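Local coordinates for protein meso-diaminopimelate dehydrogenase (Clostridium tetani, PDB 3WGY) that belongs to the NADP-dependent dehydrogenases that oxidatively deaminate meso-2,6-diaminopimelate and, in this engineered variant, binds 4-methyl-2-oxovalerate, at residues H156-R162 with M221-F225; M199-P205 with N229-I235. The protein carries 6 engineered substitutions. The contacts are given in a common frame with arbitrary orientation. Numbering follows the deposited sequence.

Along the chain, helix 154-162 comes first, then strand 166-175, strand 197-205, helix 211-219, the loop holding residues 221-225 and strand 230-234. Contact 1 closes the loop from the helix to residues 221-225; contact 2 closes a shorter one, bringing strand 230-234 beside strand 197-205. The segments alternate, so the two closures cross. All four segments belong to the C-terminal domain of the diaminopimelate dehydrogenase family, where helices 154-162 and 211-219 pack on a mixed sheet. The contacts, with centres about 11 Å apart, also touch directly: I160 CD1 lies 3.3 Å from C201 SG, and F225 CD1 lies 3.5 Å from SD of the engineered M199.

Contact 1: residues H156-R162 with M221-F225; sequences HSDAIRR and MPDYF. With COI (2-oxo-4-methylpentanoic acid), chain C.
Helix 154-162 presents residues 156-162 to an irregular turn, 221-225, closed by a backbone hydrogen bond from F225 N to M221 O (3.0 Å), with D223 at positive phi (72°). The backbones come nearest at H156 and Y224, whose CA atoms are 6.6 Å apart. H156 (chi1 m, chi2 61°) meets one ring over its face and another at its edge. Y224 (chi1 m, chi2 79°) turns its edge to the imidazole face, centroids 5.2 Å apart and planes at 76°; the imidazole in turn points its edge at the face of F225 (chi1 m, chi2 -82°), at 5.3 Å and 88°. H156 ND1 also donates to COI O1 (3.2 Å), while H156 N adds a weak bond to the same oxygen (3.5 Å). One turn on, A159 CB makes a CH-pi contact 3.8 Å from the Y224 ring centroid and also lies 3.8 Å from M221 SD. I160 CG1 reaches F225 CZ at 3.9 Å, and R162 brings NH1 to 3.5 Å from Y224 OH. H156, I160 and F225 also touch Q171 of strand 166-175. The two T-shaped contacts are consistent with holding the imidazole for ND1 to donate to the 2-oxo acid's carboxylate.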
loop_
_atom_site.group_PDB
_atom_site.type_symbol
_atom_site.label_atom_id
_atom_site.label_comp_id
_atom_site.label_asym_id
_atom_site.label_seq_id
_atom_site.Cartn_x
_atom_site.Cartn_y
_atom_site.Cartn_z
ATOM N N HIS B 156 10.713 27.709 -3.865
ATOM C CA HIS B 156 10.532 28.579 -2.714
ATOM C C HIS B 156 11.838 29.089 -2.107
ATOM O O HIS B 156 11.909 30.233 -1.660
ATOM C CB HIS B 156 9.701 27.861 -1.653
ATOM C CG HIS B 156 8.284 27.612 -2.072
ATOM N ND1 HIS B 156 7.958 26.844 -3.174
ATOM C CD2 HIS B 156 7.111 28.031 -1.540
ATOM C CE1 HIS B 156 6.645 26.801 -3.299
ATOM N NE2 HIS B 156 6.108 27.514 -2.323
ATOM N N SER B 157 12.868 28.244 -2.092
ATOM C CA SER B 157 14.165 28.636 -1.549
ATOM C C SER B 157 14.796 29.704 -2.424
ATOM O O SER B 157 15.443 30.623 -1.923
ATOM C CB SER B 157 15.098 27.429 -1.446
ATOM O OG SER B 157 14.712 26.590 -0.371
ATOM N N ASP B 158 14.616 29.572 -3.737
ATOM C CA ASP B 158 15.141 30.558 -4.675
ATOM C C ASP B 158 14.332 31.837 -4.488
ATOM O O ASP B 158 14.882 32.937 -4.492
ATOM C CB ASP B 158 14.989 30.076 -6.122
ATOM C CG ASP B 158 15.804 28.831 -6.416
ATOM O OD1 ASP B 158 16.968 28.754 -5.960
ATOM O OD2 ASP B 158 15.286 27.937 -7.120
ATOM N N ALA B 159 13.021 31.676 -4.326
ATOM C CA ALA B 159 12.113 32.801 -4.125
ATOM C C ALA B 159 12.517 33.592 -2.885
ATOM O O ALA B 159 12.542 34.819 -2.913
ATOM C CB ALA B 159 10.682 32.297 -3.983
ATOM N N ILE B 160 12.824 32.884 -1.800
ATOM C CA ILE B 160 13.249 33.519 -0.553
ATOM C C ILE B 160 14.507 34.351 -0.793
ATOM O O ILE B 160 14.622 35.475 -0.306
ATOM C CB ILE B 160 13.574 32.466 0.536
ATOM C CG1 ILE B 160 12.296 31.808 1.038
ATOM C CG2 ILE B 160 14.277 33.120 1.707
ATOM C CD1 ILE B 160 12.560 30.689 2.012
ATOM N N ARG B 161 15.444 33.791 -1.552
ATOM C CA ARG B 161 16.702 34.465 -1.854
ATOM C C ARG B 161 16.524 35.750 -2.664
ATOM O O ARG B 161 17.415 36.595 -2.699
ATOM C CB ARG B 161 17.644 33.520 -2.601
ATOM C CG ARG B 161 18.108 32.312 -1.804
ATOM C CD ARG B 161 19.326 31.681 -2.472
ATOM N NE ARG B 161 19.819 30.518 -1.745
ATOM C CZ ARG B 161 19.284 29.304 -1.815
ATOM N NH1 ARG B 161 18.229 29.082 -2.594
ATOM N NH2 ARG B 161 19.804 28.313 -1.101
ATOM N N ARG B 162 15.379 35.893 -3.317
ATOM C CA ARG B 162 15.098 37.090 -4.105
ATOM C C ARG B 162 14.683 38.268 -3.219
ATOM O O ARG B 162 14.753 39.426 -3.636
ATOM C CB ARG B 162 13.979 36.807 -5.114
ATOM C CG ARG B 162 14.445 36.235 -6.443
ATOM C CD ARG B 162 13.265 35.687 -7.228
ATOM N NE ARG B 162 13.437 34.264 -7.502
ATOM C CZ ARG B 162 12.444 33.384 -7.561
ATOM N NH1 ARG B 162 11.189 33.773 -7.363
ATOM N NH2 ARG B 162 12.710 32.111 -7.825
ATOM N N MET B 221 4.367 37.148 -0.097
ATOM C CA MET B 221 4.797 36.828 -1.456
ATOM C C MET B 221 3.764 35.999 -2.207
ATOM O O MET B 221 3.425 34.889 -1.798
ATOM C CB MET B 221 6.121 36.074 -1.441
ATOM C CG MET B 221 6.693 35.861 -2.830
ATOM S SD MET B 221 8.203 34.913 -2.796
ATOM C CE MET B 221 9.374 36.171 -2.291
ATOM N N PRO B 222 3.264 36.530 -3.333
ATOM C CA PRO B 222 2.262 35.858 -4.165
ATOM C C PRO B 222 2.824 34.665 -4.926
ATOM O O PRO B 222 4.014 34.617 -5.243
ATOM C CB PRO B 222 1.794 36.970 -5.093
ATOM C CG PRO B 222 3.050 37.745 -5.309
ATOM C CD PRO B 222 3.625 37.839 -3.909
ATOM N N ASP B 223 1.947 33.708 -5.210
ATOM C CA ASP B 223 2.302 32.488 -5.930
ATOM C C ASP B 223 3.130 31.521 -5.083
ATOM O O ASP B 223 3.280 30.359 -5.453
ATOM C CB ASP B 223 3.074 32.809 -7.221
ATOM C CG ASP B 223 2.353 33.817 -8.106
ATOM O OD1 ASP B 223 1.146 33.632 -8.365
ATOM O OD2 ASP B 223 3.001 34.791 -8.550
ATOM N N TYR B 224 3.661 31.989 -3.954
ATOM C CA TYR B 224 4.481 31.125 -3.104
ATOM C C TYR B 224 4.029 30.956 -1.658
ATOM O O TYR B 224 3.739 29.845 -1.228
ATOM C CB TYR B 224 5.937 31.602 -3.085
ATOM C CG TYR B 224 6.659 31.505 -4.407
ATOM C CD1 TYR B 224 6.467 32.465 -5.400
ATOM C CD2 TYR B 224 7.560 30.468 -4.655
ATOM C CE1 TYR B 224 7.157 32.401 -6.606
ATOM C CE2 TYR B 224 8.254 30.392 -5.859
ATOM C CZ TYR B 224 8.050 31.364 -6.829
ATOM O OH TYR B 224 8.748 31.319 -8.013
ATOM N N PHE B 225 3.967 32.052 -0.911
ATOM C CA PHE B 225 3.596 31.983 0.501
ATOM C C PHE B 225 2.263 32.611 0.901
ATOM O O PHE B 225 1.655 32.196 1.887
ATOM C CB PHE B 225 4.701 32.624 1.345
ATOM C CG PHE B 225 6.046 31.992 1.167
ATOM C CD1 PHE B 225 6.384 30.837 1.863
ATOM C CD2 PHE B 225 6.972 32.544 0.291
ATOM C CE1 PHE B 225 7.629 30.237 1.688
ATOM C CE2 PHE B 225 8.224 31.953 0.106
ATOM C CZ PHE B 225 8.552 30.797 0.806
HETATM C C1 COI C . 9.782 23.724 -5.675
HETATM O O1 COI C . 9.429 24.699 -4.983
HETATM O O2 COI C . 10.067 22.635 -5.125
HETATM C C2 COI C . 9.869 23.850 -7.197
HETATM O O3 COI C . 9.592 24.900 -7.779
HETATM C C3 COI C . 10.329 22.603 -7.951
HETATM C C4 COI C . 11.826 22.703 -8.254
HETATM C C5 COI C . 12.294 21.421 -8.945
HETATM C C6 COI C . 12.089 23.903 -9.166
#

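Contact 2: residues M199-P205 with N229-I235. Engineered in segment 199-205: M199 (natural residue Arg).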
loop_
_atom_site.group_PDB
_atom_site.type_symbol
_atom_site.label_atom_id
_atom_site.label_comp_id
_atom_site.label_asym_id
_atom_site.label_seq_id
_atom_site.Cartn_x
_atom_site.Cartn_y
_atom_site.Cartn_z
ATOM N N MET B 199 4.123 26.719 5.920
ATOM C CA MET B 199 5.466 26.857 5.385
ATOM C C MET B 199 6.387 27.518 6.394
ATOM O O MET B 199 6.029 28.515 7.020
ATOM C CB MET B 199 5.431 27.647 4.077
ATOM C CG MET B 199 5.168 26.761 2.861
ATOM S SD MET B 199 4.845 27.711 1.374
ATOM C CE MET B 199 3.707 26.622 0.509
ATOM N N VAL B 200 7.569 26.936 6.557
ATOM C CA VAL B 200 8.554 27.442 7.498
ATOM C C VAL B 200 9.836 27.779 6.756
ATOM O O VAL B 200 10.351 26.982 5.961
ATOM C CB VAL B 200 8.860 26.399 8.599
ATOM C CG1 VAL B 200 9.792 27.001 9.663
ATOM C CG2 VAL B 200 7.561 25.932 9.241
ATOM N N CYS B 201 10.346 28.976 7.010
ATOM C CA CYS B 201 11.570 29.413 6.366
ATOM C C CYS B 201 12.641 29.677 7.406
ATOM O O CYS B 201 12.353 30.081 8.533
ATOM C CB CYS B 201 11.331 30.694 5.564
ATOM S SG CYS B 201 10.132 30.559 4.220
ATOM N N TYR B 202 13.883 29.418 7.024
ATOM C CA TYR B 202 15.019 29.672 7.889
ATOM C C TYR B 202 15.892 30.567 7.033
ATOM O O TYR B 202 16.428 30.139 6.010
ATOM C CB TYR B 202 15.730 28.370 8.251
ATOM C CG TYR B 202 14.886 27.468 9.125
ATOM C CD1 TYR B 202 13.891 26.656 8.574
ATOM C CD2 TYR B 202 15.059 27.456 10.513
ATOM C CE1 TYR B 202 13.089 25.853 9.384
ATOM C CE2 TYR B 202 14.266 26.668 11.330
ATOM C CZ TYR B 202 13.283 25.867 10.763
ATOM O OH TYR B 202 12.498 25.093 11.583
ATOM N N VAL B 203 16.021 31.817 7.456
ATOM C CA VAL B 203 16.766 32.799 6.691
ATOM C C VAL B 203 18.042 33.350 7.305
ATOM O O VAL B 203 18.125 33.584 8.503
ATOM C CB VAL B 203 15.842 34.000 6.351
ATOM C CG1 VAL B 203 16.635 35.120 5.688
ATOM C CG2 VAL B 203 14.695 33.533 5.465
ATOM N N VAL B 204 19.036 33.544 6.449
ATOM C CA VAL B 204 20.304 34.132 6.843
ATOM C C VAL B 204 20.183 35.546 6.278
ATOM O O VAL B 204 20.222 35.744 5.062
ATOM C CB VAL B 204 21.497 33.422 6.182
ATOM C CG1 VAL B 204 22.800 34.049 6.661
ATOM C CG2 VAL B 204 21.459 31.931 6.514
ATOM N N PRO B 205 20.015 36.546 7.153
ATOM C CA PRO B 205 19.877 37.943 6.731
ATOM C C PRO B 205 21.200 38.638 6.424
ATOM O O PRO B 205 22.239 38.260 6.969
ATOM C CB PRO B 205 19.185 38.577 7.926
ATOM C CG PRO B 205 19.896 37.897 9.068
ATOM C CD PRO B 205 19.923 36.434 8.624
ATOM N N ASN B 229 0.098 29.772 5.884
ATOM C CA ASN B 229 0.565 30.359 7.130
ATOM C C ASN B 229 2.060 30.102 7.042
ATOM O O ASN B 229 2.486 28.947 6.938
ATOM C CB ASN B 229 -0.010 29.638 8.348
ATOM C CG ASN B 229 -1.515 29.773 8.453
ATOM O OD1 ASN B 229 -2.085 30.804 8.088
ATOM N ND2 ASN B 229 -2.169 28.737 8.974
ATOM N N THR B 230 2.849 31.172 7.065
ATOM C CA THR B 230 4.297 31.062 6.934
ATOM C C THR B 230 5.051 31.606 8.139
ATOM O O THR B 230 4.760 32.695 8.620
ATOM C CB THR B 230 4.777 31.820 5.678
ATOM O OG1 THR B 230 4.129 31.275 4.520
ATOM C CG2 THR B 230 6.284 31.710 5.520
ATOM N N THR B 231 6.020 30.834 8.618
ATOM C CA THR B 231 6.842 31.227 9.758
ATOM C C THR B 231 8.248 31.482 9.242
ATOM O O THR B 231 8.739 30.756 8.372
ATOM C CB THR B 231 6.914 30.117 10.818
ATOM O OG1 THR B 231 5.597 29.818 11.291
ATOM C CG2 THR B 231 7.783 30.554 11.998
ATOM N N VAL B 232 8.895 32.515 9.768
ATOM C CA VAL B 232 10.247 32.836 9.342
ATOM C C VAL B 232 11.179 32.871 10.541
ATOM O O VAL B 232 10.967 33.640 11.482
ATOM C CB VAL B 232 10.297 34.199 8.622
ATOM C CG1 VAL B 232 11.724 34.519 8.192
ATOM C CG2 VAL B 232 9.368 34.179 7.414
ATOM N N HIS B 233 12.197 32.017 10.514
ATOM C CA HIS B 233 13.174 31.959 11.589
ATOM C C HIS B 233 14.485 32.523 11.057
ATOM O O HIS B 233 14.879 32.235 9.923
ATOM C CB HIS B 233 13.400 30.515 12.043
ATOM C CG HIS B 233 12.183 29.861 12.620
ATOM N ND1 HIS B 233 11.640 30.239 13.832
ATOM C CD2 HIS B 233 11.409 28.850 12.156
ATOM C CE1 HIS B 233 10.585 29.486 14.090
ATOM N NE2 HIS B 233 10.423 28.639 13.088
ATOM N N PHE B 234 15.160 33.324 11.872
ATOM C CA PHE B 234 16.428 33.901 11.454
ATOM C C PHE B 234 17.593 33.148 12.084
ATOM O O PHE B 234 17.647 32.957 13.299
ATOM C CB PHE B 234 16.456 35.391 11.803
ATOM C CG PHE B 234 15.496 36.207 10.983
ATOM C CD1 PHE B 234 15.715 36.390 9.618
ATOM C CD2 PHE B 234 14.351 36.748 11.553
ATOM C CE1 PHE B 234 14.807 37.100 8.836
ATOM C CE2 PHE B 234 13.433 37.460 10.777
ATOM C CZ PHE B 234 13.662 37.636 9.416
ATOM N N ILE B 235 18.512 32.692 11.242
ATOM C CA ILE B 235 19.662 31.944 11.716
ATOM C C ILE B 235 20.934 32.404 11.004
ATOM O O ILE B 235 20.886 33.238 10.105
ATOM C CB ILE B 235 19.469 30.427 11.458
ATOM C CG1 ILE B 235 19.365 30.162 9.956
ATOM C CG2 ILE B 235 18.208 29.927 12.152
ATOM C CD1 ILE B 235 19.353 28.691 9.608
#
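Y202 has H233 CD2 over one face of its ring, 3.7 Å from Y202 CE2, an oblique pair with planes at 33°. On the same face of the sheet, V200 CG1 meets H233 CD2 at 3.5 Å and Y202 CB meets I235 CD1 at 3.9 Å. The opposite face carries M199, C201 and V203 beside T230, V232 and F234; V203 CB packs 4.0 Å from F234 CD1, and I160 and I218 of the covering helices touch V203. M199 replaces a natural arginine, and its side chain is about 8 Å from the bound 2-oxo acid. Six backbone hydrogen bonds of 2.8-2.9 Å join the strands, from M199 N to N229 O through I235 N to V203 O, each odd-numbered residue of 199-203 bonding both flanking partners. V200, Y202 and V204 instead bond to strand 166-175. The short strand axes are 29° apart in direction, with a signed crossing angle of -29°. This is the parallel pairing of a beta-alpha-beta crossover, in which helix 211-219 connects strand 197-205 to edge strand 230-234.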